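PDB 3SN4: putative L-alanine-DL-glutamate epimerase, which probably works as a racemase or epimerase of the mandelate racemase/muconate lactonizing enzyme family, with a bound magnesium ion. Local coordinates for residues 126-131 against 163-168; 241-246 against 264-269; 314-319 against 339-344. All blocks are in the same frame, centred on the assembly; numbering follows the deposited sequence.

Interaction 1. Residues 126-131 against 163-168; sequences CPTWRI and KTNIFI. With AKG (2-oxoglutaric acid), chain C.
Ile131 covers one face of Phe167 and Thr128 meets its rim, both from the short helix that begins at Thr128, and this is the tightly packed half of the contact. The Ile131 CD1 methyl lies 3.7 Å from the centroid of the Phe167 ring and only 12° off its normal, a CH-pi contact over the ring centre. Thr128 comes at the ring differently, its CB level with the ring plane at the edge and its CA 3.6 Å from Phe167 CZ. The Thr128 hydroxyl, set beside the backbone N and away from the carbonyl carbon (chi1 -47°), is thereby aimed at Asn165 OD1, to which it donates a bond modelled as very short, so its exact length is doubtful. Asn165, a fumarate-binding residue, passes its ND2 on to Asn221 OD1.

The other half is looser, although every touching residue is buried. A straight backbone bond, Cys126 N to Lys163 O at 2.8 Å, joins the loop to the strand, but side chains meet thinly here: Pro127 CD is 3.4 Å from Thr164 OG1, whose hydrogen bond goes to His202. Pro127 follows a cis peptide and takes the N-cap position of helix 128-132. Lys163 CB points away from the loop; the chain bends at chi3 (81°) and donates from NZ to O2 of 2-oxoglutarate at 2.7 Å. Outside the pair, helix 144-156 packs on Cys126 and Pro127, helix 193-210 brings His202 and Leu206 against Pro127, and strand 215-219 of the enolase-type barrel runs parallel beside the strand that carries Lys163 and Thr164.

Interaction 2. Residues 241-246 against 264-269; sequences LFWVEI and PISSCE. With MG (magnesium ion), chain B; AKG (2-oxoglutaric acid), chain C.
Ser266 sits over one face of the Trp243 indole, where the two strands run side by side with an angle of 36° between their directions. Ser266 CB is 3.8 Å from the centroid of the five-membered ring, a CH-pi contact, while OG hangs above the ring closer to its rim. Trp243 NE1 is near OG too, but the angle is poor and its N-H goes instead to Glu245 OE2 at 2.9 Å, in a bent bond whose acceptor lies out of the indole plane. The strands themselves are paired in parallel: Val244 N donates to Pro264 O, Ser266 N to Val244 O at 3.0 Å, and Ile246 N to Ser266 O at 2.9 Å. Val244 and Ile265 put their side chains on one face of the sheet, Glu245 and Ser266 on the other.

The two strands and helix 251-259 between them form one beta-alpha-beta unit of the enolase-type barrel, and as is usual in that fold the metal-binding groups stand at the C-terminal ends of the strands. Glu245 can be followed outward. Its CB lies 3.4 Å from Ser266 OG, and CG keeps much the same distance from that hydroxyl. With CG anti to the backbone N (chi1 -166°) and an extended chain beyond, CD stands 3.0 Å from the magnesium. OE1 binds the ion at 2.1 Å. OE2, met by Trp243 on its anti side, also forms a salt bridge with Lys163. Glu269 crosses Glu245 at about a right angle, the carboxylate planes 77° apart, and its OE2 is 2.8 Å from Glu245 OE1 because both bind the metal. Asp219, a water and two oxygens of 2-oxoglutarate, O2 and O5, complete the shell.

Interaction 3. Residues 314-319 against 339-344; sequences NVAPHN and LRIMET. With AKG (2-oxoglutaric acid), chain C.
Val315 and Leu339 form a single backbone bridge between two segments whose end-to-end directions differ by 21°, sealed by Arg340 N donating to Val315 O at 2.7 Å. Beyond it the pairing lapses at Pro317, which has no N-H to give: Ile341 O lies 3.4 Å from Pro317 CD and is buried there without a hydrogen-bond partner, met by C-H groups such as Ala316 CA. Apolar atoms fill this middle instead. Pro317 CD rests near Leu339 CD1, and Pro317 CG touches CG of the selenomethionine Met342 at 3.8 Å, each side chain crossing the proline at about a right angle.

Polar groups take over at Asn319. Its amide lies almost flat with the bond it makes, ND2 donating to Glu343 O at 2.9 Å; ND2 also bonds to Thr326 and OD1 accepts from Asn329, so both ends of the amide are fixed. Its backbone N donates to Glu343 OE1 at 3.0 Å, coming from above the carboxylate plane. Glu343 reaches this point because its chain is fully extended, with CG anti to the backbone N (chi1 -180°). The His318 ring lies alongside, pointing the same way and tilted just 24° from the carboxylate, with CD2 3.3 Å from Glu343 OE1 at the ring edge. The ring's ND1 bonds to Asp292, a pairing that resembles the His-Asp dyad of mandelate racemase.

At the subunit boundary Arg340 makes a salt bridge with Glu227 of the second subunit. With OE1 gripped by Asn319 N and OE2 bonded to Ser124, the Glu343 carboxylate has little freedom to rotate, which implies that OE2 is held facing O1 of 2-oxoglutarate, 2.6 Å away, while His318 NE2 approaches that same oxygen at 3.2 Å.

All three interactions converge on 2-oxoglutarate, and each has at least one segment on the parallel strands of the barrel. Interaction 1 reaches interaction 2 through Lys163 NZ, 2.8 Å from Glu245 OE2 in a salt bridge, so the lysine that holds the ligand carboxylate also braces a magnesium ligand. Interactions 1 and 3, centres about 19 Å apart, meet at the C1 carboxylate, Lys163 at O2 and Glu343 beside O1; NZ and Glu343 OE2 make a long, weak ion pair at 3.4 Å. Interactions 2 and 3 touch in several places, among them Glu269 OE2 3.4 Å from His318 NE2 near the metal and, farther off, Phe242 CZ 3.2 Å from Arg340 NH2.

Interaction 1. Residues 126-131 against 163-168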
loop_
_atom_site.group_PDB
_atom_site.type_symbol
_atom_site.label_atom_id
_atom_site.label_comp_id
_atom_site.label_asym_id
_atom_site.label_seq_id
_atom_site.Cartn_x
_atom_site.Cartn_y
_atom_site.Cartn_z
ATOM N N CYS A 126 10.434 -0.132 -40.126
ATOM C CA CYS A 126 9.925 0.355 -41.379
ATOM C C CYS A 126 9.562 1.834 -41.192
ATOM O O CYS A 126 8.515 2.137 -40.587
ATOM C CB CYS A 126 8.686 -0.467 -41.745
ATOM S SG CYS A 126 7.723 0.133 -43.173
ATOM N N PRO A 127 10.381 2.768 -41.733
ATOM C CA PRO A 127 11.516 2.620 -42.661
ATOM C C PRO A 127 12.899 2.593 -42.010
ATOM O O PRO A 127 13.890 2.852 -42.681
ATOM C CB PRO A 127 11.383 3.857 -43.545
ATOM C CG PRO A 127 10.680 4.891 -42.677
ATOM C CD PRO A 127 10.116 4.190 -41.463
ATOM N N THR A 128 12.961 2.242 -40.729
ATOM C CA THR A 128 14.206 2.271 -39.969
ATOM C C THR A 128 15.409 1.593 -40.648
ATOM O O THR A 128 16.490 2.176 -40.703
ATOM C CB THR A 128 13.986 1.673 -38.569
ATOM O OG1 THR A 128 12.785 2.248 -38.014
ATOM C CG2 THR A 128 15.218 1.934 -37.670
ATOM N N TRP A 129 15.219 0.383 -41.163
ATOM C CA TRP A 129 16.311 -0.351 -41.799
ATOM C C TRP A 129 16.797 0.367 -43.084
ATOM O O TRP A 129 18.010 0.444 -43.360
ATOM C CB TRP A 129 15.859 -1.782 -42.130
ATOM C CG TRP A 129 16.050 -2.885 -41.045
ATOM C CD1 TRP A 129 15.808 -4.237 -41.224
ATOM C CD2 TRP A 129 16.527 -2.751 -39.693
ATOM N NE1 TRP A 129 16.092 -4.931 -40.082
ATOM C CE2 TRP A 129 16.521 -4.055 -39.121
ATOM C CE3 TRP A 129 16.932 -1.667 -38.900
ATOM C CZ2 TRP A 129 16.912 -4.304 -37.800
ATOM C CZ3 TRP A 129 17.323 -1.915 -37.586
ATOM C CH2 TRP A 129 17.299 -3.225 -37.044
ATOM N N ARG A 130 15.854 0.907 -43.859
ATOM C CA ARG A 130 16.211 1.584 -45.113
ATOM C C ARG A 130 16.916 2.924 -44.887
ATOM O O ARG A 130 17.599 3.419 -45.785
ATOM C CB ARG A 130 14.985 1.774 -46.011
ATOM C CG ARG A 130 14.364 0.461 -46.438
ATOM C CD ARG A 130 13.159 0.647 -47.353
ATOM N NE ARG A 130 12.529 -0.638 -47.646
ATOM C CZ ARG A 130 11.549 -0.827 -48.532
ATOM N NH1 ARG A 130 11.057 0.185 -49.247
ATOM N NH2 ARG A 130 11.073 -2.050 -48.727
ATOM N N ILE A 131 16.771 3.488 -43.685
ATOM C CA ILE A 131 17.427 4.766 -43.329
ATOM C C ILE A 131 18.799 4.507 -42.699
ATOM O O ILE A 131 19.812 5.107 -43.093
ATOM C CB ILE A 131 16.559 5.608 -42.346
ATOM C CG1 ILE A 131 15.218 5.986 -42.986
ATOM C CG2 ILE A 131 17.301 6.867 -41.887
ATOM C CD1 ILE A 131 14.183 6.506 -42.019
ATOM N N LYS A 163 6.110 -0.568 -38.005
ATOM C CA LYS A 163 6.742 0.056 -36.827
ATOM C C LYS A 163 7.964 0.870 -37.209
ATOM O O LYS A 163 8.869 0.359 -37.880
ATOM C CB LYS A 163 7.140 -0.980 -35.773
ATOM C CG LYS A 163 7.469 -0.341 -34.423
ATOM C CD LYS A 163 7.571 -1.332 -33.265
ATOM C CE LYS A 163 8.946 -2.035 -33.228
ATOM N NZ LYS A 163 8.959 -3.210 -32.297
ATOM N N THR A 164 8.006 2.114 -36.734
ATOM C CA THR A 164 9.125 3.019 -36.970
ATOM C C THR A 164 9.762 3.423 -35.652
ATOM O O THR A 164 9.286 3.044 -34.567
ATOM C CB THR A 164 8.662 4.262 -37.730
ATOM O OG1 THR A 164 9.800 4.999 -38.209
ATOM C CG2 THR A 164 7.762 5.137 -36.855
ATOM N N ASN A 165 10.852 4.168 -35.753
ATOM C CA ASN A 165 11.621 4.630 -34.592
ATOM C C ASN A 165 11.733 6.162 -34.631
ATOM O O ASN A 165 10.817 6.797 -35.112
ATOM C CB ASN A 165 12.979 3.936 -34.548
ATOM C CG ASN A 165 12.848 2.443 -34.540
ATOM O OD1 ASN A 165 12.620 1.823 -35.590
ATOM N ND2 ASN A 165 13.007 1.836 -33.363
ATOM N N ILE A 166 12.806 6.752 -34.102
ATOM C CA ILE A 166 12.934 8.203 -34.022
ATOM C C ILE A 166 14.020 8.650 -34.989
ATOM O O ILE A 166 15.123 8.083 -34.980
ATOM C CB ILE A 166 13.302 8.684 -32.581
ATOM C CG1 ILE A 166 12.440 7.991 -31.500
ATOM C CG2 ILE A 166 13.146 10.191 -32.473
ATOM C CD1 ILE A 166 13.035 8.067 -30.052
ATOM N N PHE A 167 13.701 9.665 -35.796
ATOM C CA PHE A 167 14.589 10.186 -36.853
ATOM C C PHE A 167 14.604 11.696 -36.881
ATOM O O PHE A 167 13.578 12.330 -36.628
ATOM C CB PHE A 167 14.158 9.661 -38.230
ATOM C CG PHE A 167 14.228 8.176 -38.320
ATOM C CD1 PHE A 167 15.423 7.557 -38.594
ATOM C CD2 PHE A 167 13.123 7.403 -38.061
ATOM C CE1 PHE A 167 15.503 6.190 -38.636
ATOM C CE2 PHE A 167 13.204 6.040 -38.090
ATOM C CZ PHE A 167 14.394 5.437 -38.365
ATOM N N ILE A 168 15.773 12.258 -37.187
ATOM C CA ILE A 168 15.938 13.695 -37.389
ATOM C C ILE A 168 16.009 13.990 -38.890
ATOM O O ILE A 168 16.920 13.504 -39.563
ATOM C CB ILE A 168 17.237 14.212 -36.725
ATOM C CG1 ILE A 168 17.300 13.784 -35.240
ATOM C CG2 ILE A 168 17.395 15.736 -36.946
ATOM C CD1 ILE A 168 15.992 13.984 -34.419
HETATM C C1 AKG C . 12.537 -4.039 -31.614
HETATM O O1 AKG C . 12.715 -4.877 -32.546
HETATM O O2 AKG C . 11.364 -3.765 -31.207
HETATM C C2 AKG C . 13.699 -3.386 -30.954
HETATM O O5 AKG C . 13.528 -2.459 -30.166
HETATM C C3 AKG C . 15.126 -3.850 -31.126
HETATM C C4 AKG C . 16.026 -3.146 -32.158
HETATM C C5 AKG C . 16.199 -1.636 -32.169
HETATM O O3 AKG C . 15.254 -0.955 -32.636
HETATM O O4 AKG C . 17.290 -1.128 -31.777
#

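Interaction 2. Residues 241-246 against 264-269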
loop_
_atom_site.group_PDB
_atom_site.type_symbol
_atom_site.label_atom_id
_atom_site.label_comp_id
_atom_site.label_asym_id
_atom_site.label_seq_id
_atom_site.Cartn_x
_atom_site.Cartn_y
_atom_site.Cartn_z
ATOM N N LEU A 241 -2.048 5.629 -32.869
ATOM C CA LEU A 241 -0.926 4.697 -32.745
ATOM C C LEU A 241 -1.390 3.362 -32.145
ATOM O O LEU A 241 -2.089 3.353 -31.130
ATOM C CB LEU A 241 0.187 5.348 -31.916
ATOM C CG LEU A 241 0.707 6.675 -32.509
ATOM C CD1 LEU A 241 1.668 7.435 -31.574
ATOM C CD2 LEU A 241 1.380 6.366 -33.825
ATOM N N PHE A 242 -1.033 2.257 -32.811
ATOM C CA PHE A 242 -1.324 0.879 -32.372
ATOM C C PHE A 242 -0.669 0.605 -31.002
ATOM O O PHE A 242 -1.310 0.062 -30.093
ATOM C CB PHE A 242 -0.821 -0.081 -33.466
ATOM C CG PHE A 242 -1.050 -1.541 -33.203
ATOM C CD1 PHE A 242 -2.107 -2.210 -33.787
ATOM C CD2 PHE A 242 -0.161 -2.270 -32.440
ATOM C CE1 PHE A 242 -2.299 -3.590 -33.581
ATOM C CE2 PHE A 242 -0.345 -3.639 -32.226
ATOM C CZ PHE A 242 -1.390 -4.303 -32.809
ATOM N N TRP A 243 0.600 0.974 -30.874
ATOM C CA TRP A 243 1.255 1.082 -29.579
ATOM C C TRP A 243 2.434 2.016 -29.634
ATOM O O TRP A 243 2.921 2.337 -30.717
ATOM C CB TRP A 243 1.645 -0.277 -28.989
ATOM C CG TRP A 243 2.866 -0.970 -29.512
ATOM C CD1 TRP A 243 4.078 -0.426 -29.823
ATOM C CD2 TRP A 243 3.003 -2.376 -29.704
ATOM N NE1 TRP A 243 4.951 -1.408 -30.239
ATOM C CE2 TRP A 243 4.312 -2.617 -30.153
ATOM C CE3 TRP A 243 2.130 -3.457 -29.560
ATOM C CZ2 TRP A 243 4.767 -3.886 -30.466
ATOM C CZ3 TRP A 243 2.587 -4.720 -29.871
ATOM C CH2 TRP A 243 3.899 -4.922 -30.307
ATOM N N VAL A 244 2.857 2.463 -28.449
ATOM C CA VAL A 244 4.132 3.138 -28.259
ATOM C C VAL A 244 4.965 2.267 -27.332
ATOM O O VAL A 244 4.534 1.904 -26.234
ATOM C CB VAL A 244 3.987 4.524 -27.664
ATOM C CG1 VAL A 244 5.357 5.217 -27.566
ATOM C CG2 VAL A 244 3.023 5.397 -28.494
ATOM N N GLU A 245 6.151 1.926 -27.810
ATOM C CA GLU A 245 7.020 0.969 -27.183
ATOM C C GLU A 245 8.101 1.723 -26.453
ATOM O O GLU A 245 8.759 2.606 -27.020
ATOM C CB GLU A 245 7.606 0.081 -28.263
ATOM C CG GLU A 245 8.295 -1.204 -27.817
ATOM C CD GLU A 245 8.558 -2.124 -29.022
ATOM O OE1 GLU A 245 9.532 -2.874 -28.982
ATOM O OE2 GLU A 245 7.801 -2.082 -30.017
ATOM N N ILE A 246 8.281 1.375 -25.185
ATOM C CA ILE A 246 9.187 2.106 -24.292
ATOM C C ILE A 246 9.881 1.063 -23.432
ATOM O O ILE A 246 9.225 0.313 -22.701
ATOM C CB ILE A 246 8.415 3.077 -23.392
ATOM C CG1 ILE A 246 7.805 4.221 -24.213
ATOM C CG2 ILE A 246 9.323 3.683 -22.277
ATOM C CD1 ILE A 246 6.797 5.083 -23.423
ATOM N N PRO A 264 -1.848 2.825 -26.318
ATOM C CA PRO A 264 -1.373 1.617 -25.686
ATOM C C PRO A 264 0.156 1.604 -25.587
ATOM O O PRO A 264 0.872 2.034 -26.503
ATOM C CB PRO A 264 -1.883 0.498 -26.614
ATOM C CG PRO A 264 -2.934 1.163 -27.485
ATOM C CD PRO A 264 -2.522 2.556 -27.611
ATOM N N ILE A 265 0.643 1.121 -24.454
ATOM C CA ILE A 265 2.062 1.080 -24.184
ATOM C C ILE A 265 2.540 -0.364 -24.159
ATOM O O ILE A 265 1.966 -1.221 -23.457
ATOM C CB ILE A 265 2.379 1.752 -22.835
ATOM C CG1 ILE A 265 1.982 3.236 -22.848
ATOM C CG2 ILE A 265 3.837 1.536 -22.429
ATOM C CD1 ILE A 265 2.637 4.123 -23.933
ATOM N N SER A 266 3.605 -0.632 -24.914
ATOM C CA SER A 266 4.289 -1.899 -24.840
ATOM C C SER A 266 5.716 -1.751 -24.298
ATOM O O SER A 266 6.349 -0.701 -24.414
ATOM C CB SER A 266 4.309 -2.550 -26.225
ATOM O OG SER A 266 5.060 -1.800 -27.143
ATOM N N SER A 267 6.222 -2.822 -23.714
ATOM C CA SER A 267 7.583 -2.837 -23.161
ATOM C C SER A 267 7.968 -4.281 -22.882
ATOM O O SER A 267 7.228 -5.193 -23.236
ATOM C CB SER A 267 7.649 -2.024 -21.848
ATOM O OG SER A 267 8.995 -1.819 -21.390
ATOM N N CYS A 268 9.132 -4.441 -22.239
ATOM C CA CYS A 268 9.631 -5.694 -21.654
ATOM C C CYS A 268 10.535 -6.567 -22.532
ATOM O O CYS A 268 10.912 -7.646 -22.090
ATOM C CB CYS A 268 8.511 -6.565 -21.139
ATOM S SG CYS A 268 7.322 -5.707 -20.049
ATOM N N GLU A 269 10.877 -6.123 -23.739
ATOM C CA GLU A 269 11.623 -6.962 -24.687
ATOM C C GLU A 269 12.978 -7.407 -24.167
ATOM O O GLU A 269 13.573 -8.369 -24.680
ATOM C CB GLU A 269 11.794 -6.263 -26.053
ATOM C CG GLU A 269 12.889 -5.199 -26.113
ATOM C CD GLU A 269 12.899 -4.383 -27.407
ATOM O OE1 GLU A 269 13.981 -3.836 -27.734
ATOM O OE2 GLU A 269 11.852 -4.271 -28.095
HETATM MG MG MG B . 11.567 -2.488 -29.345
HETATM C C1 AKG C . 12.537 -4.039 -31.614
HETATM O O1 AKG C . 12.715 -4.877 -32.546
HETATM O O2 AKG C . 11.364 -3.765 -31.207
HETATM C C2 AKG C . 13.699 -3.386 -30.954
HETATM O O5 AKG C . 13.528 -2.459 -30.166
HETATM C C3 AKG C . 15.126 -3.850 -31.126
HETATM C C4 AKG C . 16.026 -3.146 -32.158
HETATM C C5 AKG C . 16.199 -1.636 -32.169
HETATM O O3 AKG C . 15.254 -0.955 -32.636
HETATM O O4 AKG C . 17.290 -1.128 -31.777
HETATM O O HOH W 1 11.892 -1.305 -27.713
#

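Interaction 3. Residues 314-319 against 339-344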
loop_
_atom_site.group_PDB
_atom_site.type_symbol
_atom_site.label_atom_id
_atom_site.label_comp_id
_atom_site.label_asym_id
_atom_site.label_seq_id
_atom_site.Cartn_x
_atom_site.Cartn_y
_atom_site.Cartn_z
ATOM N N ASN A 314 -1.858 -9.416 -23.268
ATOM C CA ASN A 314 -1.400 -10.092 -24.478
ATOM C C ASN A 314 0.082 -9.813 -24.729
ATOM O O ASN A 314 0.610 -8.734 -24.374
ATOM C CB ASN A 314 -2.233 -9.693 -25.685
ATOM C CG ASN A 314 -3.633 -10.323 -25.678
ATOM O OD1 ASN A 314 -3.934 -11.237 -24.904
ATOM N ND2 ASN A 314 -4.503 -9.800 -26.536
ATOM N N VAL A 315 0.749 -10.807 -25.320
ATOM C CA VAL A 315 2.185 -10.746 -25.572
ATOM C C VAL A 315 2.524 -10.709 -27.056
ATOM O O VAL A 315 1.747 -11.158 -27.900
ATOM C CB VAL A 315 2.925 -11.921 -24.895
ATOM C CG1 VAL A 315 2.669 -11.907 -23.390
ATOM C CG2 VAL A 315 2.540 -13.233 -25.504
ATOM N N ALA A 316 3.698 -10.181 -27.348
ATOM C CA ALA A 316 4.235 -10.103 -28.692
ATOM C C ALA A 316 5.679 -10.553 -28.682
ATOM O O ALA A 316 6.493 -10.015 -27.932
ATOM C CB ALA A 316 4.127 -8.653 -29.211
ATOM N N PRO A 317 6.032 -11.532 -29.524
ATOM C CA PRO A 317 7.455 -11.884 -29.612
ATOM C C PRO A 317 8.321 -10.774 -30.174
ATOM O O PRO A 317 7.912 -10.038 -31.117
ATOM C CB PRO A 317 7.488 -13.082 -30.566
ATOM C CG PRO A 317 6.201 -13.155 -31.183
ATOM C CD PRO A 317 5.213 -12.271 -30.495
ATOM N N HIS A 318 9.511 -10.672 -29.602
ATOM C CA HIS A 318 10.562 -9.810 -30.112
ATOM C C HIS A 318 11.302 -10.563 -31.197
ATOM O O HIS A 318 11.925 -11.589 -30.928
ATOM C CB HIS A 318 11.520 -9.495 -28.977
ATOM C CG HIS A 318 12.445 -8.370 -29.261
ATOM N ND1 HIS A 318 13.644 -8.221 -28.599
ATOM C CD2 HIS A 318 12.369 -7.353 -30.155
ATOM C CE1 HIS A 318 14.250 -7.133 -29.046
ATOM N NE2 HIS A 318 13.503 -6.596 -29.999
ATOM N N ASN A 319 11.240 -10.051 -32.419
ATOM C CA ASN A 319 11.754 -10.773 -33.569
ATOM C C ASN A 319 12.328 -9.806 -34.579
ATOM O O ASN A 319 11.578 -9.220 -35.377
ATOM C CB ASN A 319 10.610 -11.564 -34.204
ATOM C CG ASN A 319 11.065 -12.459 -35.310
ATOM O OD1 ASN A 319 11.993 -13.258 -35.129
ATOM N ND2 ASN A 319 10.416 -12.346 -36.471
ATOM N N LEU A 339 -1.968 -13.775 -27.704
ATOM C CA LEU A 339 -0.985 -13.251 -28.652
ATOM C C LEU A 339 -1.463 -11.930 -29.256
ATOM O O LEU A 339 -2.492 -11.887 -29.944
ATOM C CB LEU A 339 -0.744 -14.265 -29.778
ATOM C CG LEU A 339 0.266 -13.827 -30.861
ATOM C CD1 LEU A 339 1.663 -13.901 -30.330
ATOM C CD2 LEU A 339 0.128 -14.661 -32.092
ATOM N N ARG A 340 -0.706 -10.859 -29.039
ATOM C CA ARG A 340 -1.111 -9.546 -29.560
ATOM C C ARG A 340 -0.969 -9.451 -31.085
ATOM O O ARG A 340 -1.889 -9.039 -31.786
ATOM C CB ARG A 340 -0.303 -8.424 -28.909
ATOM C CG ARG A 340 -0.776 -7.008 -29.292
ATOM C CD ARG A 340 -2.207 -6.816 -28.905
ATOM N NE ARG A 340 -2.841 -5.627 -29.468
ATOM C CZ ARG A 340 -3.461 -5.569 -30.654
ATOM N NH1 ARG A 340 -3.524 -6.617 -31.479
ATOM N NH2 ARG A 340 -4.003 -4.418 -31.033
ATOM N N ILE A 341 0.219 -9.827 -31.547
ATOM C CA ILE A 341 0.664 -9.702 -32.939
ATOM C C ILE A 341 2.112 -10.226 -32.974
ATOM O O ILE A 341 2.737 -10.364 -31.914
ATOM C CB ILE A 341 0.615 -8.221 -33.393
ATOM C CG1 ILE A 341 0.796 -8.079 -34.906
ATOM C CG2 ILE A 341 1.657 -7.399 -32.646
ATOM C CD1 ILE A 341 0.373 -6.683 -35.439
HETATM N N MSE A 342 2.661 -10.489 -34.161
HETATM C CA MSE A 342 4.068 -10.865 -34.281
HETATM C C MSE A 342 4.890 -9.860 -35.057
HETATM O O MSE A 342 4.482 -9.364 -36.113
HETATM C CB MSE A 342 4.258 -12.215 -34.957
HETATM C CG MSE A 342 5.779 -12.629 -34.966
HETATM SE SE MSE A 342 5.852 -14.435 -35.169
HETATM C CE MSE A 342 7.662 -14.539 -35.983
ATOM N N GLU A 343 6.073 -9.585 -34.522
ATOM C CA GLU A 343 7.030 -8.691 -35.166
ATOM C C GLU A 343 7.763 -9.449 -36.249
ATOM O O GLU A 343 8.147 -10.598 -36.077
ATOM C CB GLU A 343 8.066 -8.208 -34.167
ATOM C CG GLU A 343 9.106 -7.260 -34.747
ATOM C CD GLU A 343 10.047 -6.680 -33.708
ATOM O OE1 GLU A 343 10.213 -7.290 -32.620
ATOM O OE2 GLU A 343 10.608 -5.589 -33.986
ATOM N N THR A 344 7.999 -8.780 -37.352
ATOM C CA THR A 344 8.899 -9.332 -38.334
ATOM C C THR A 344 9.535 -8.240 -39.175
ATOM O O THR A 344 8.887 -7.262 -39.481
ATOM C CB THR A 344 8.179 -10.346 -39.212
ATOM O OG1 THR A 344 9.167 -11.212 -39.767
ATOM C CG2 THR A 344 7.368 -9.671 -40.322
HETATM C C1 AKG C . 12.537 -4.039 -31.614
HETATM O O1 AKG C . 12.715 -4.877 -32.546
HETATM O O2 AKG C . 11.364 -3.765 -31.207
HETATM C C2 AKG C . 13.699 -3.386 -30.954
HETATM O O5 AKG C . 13.528 -2.459 -30.166
HETATM C C3 AKG C . 15.126 -3.850 -31.126
HETATM C C4 AKG C . 16.026 -3.146 -32.158
HETATM C C5 AKG C . 16.199 -1.636 -32.169
HETATM O O3 AKG C . 15.254 -0.955 -32.636
HETATM O O4 AKG C . 17.290 -1.128 -31.777
#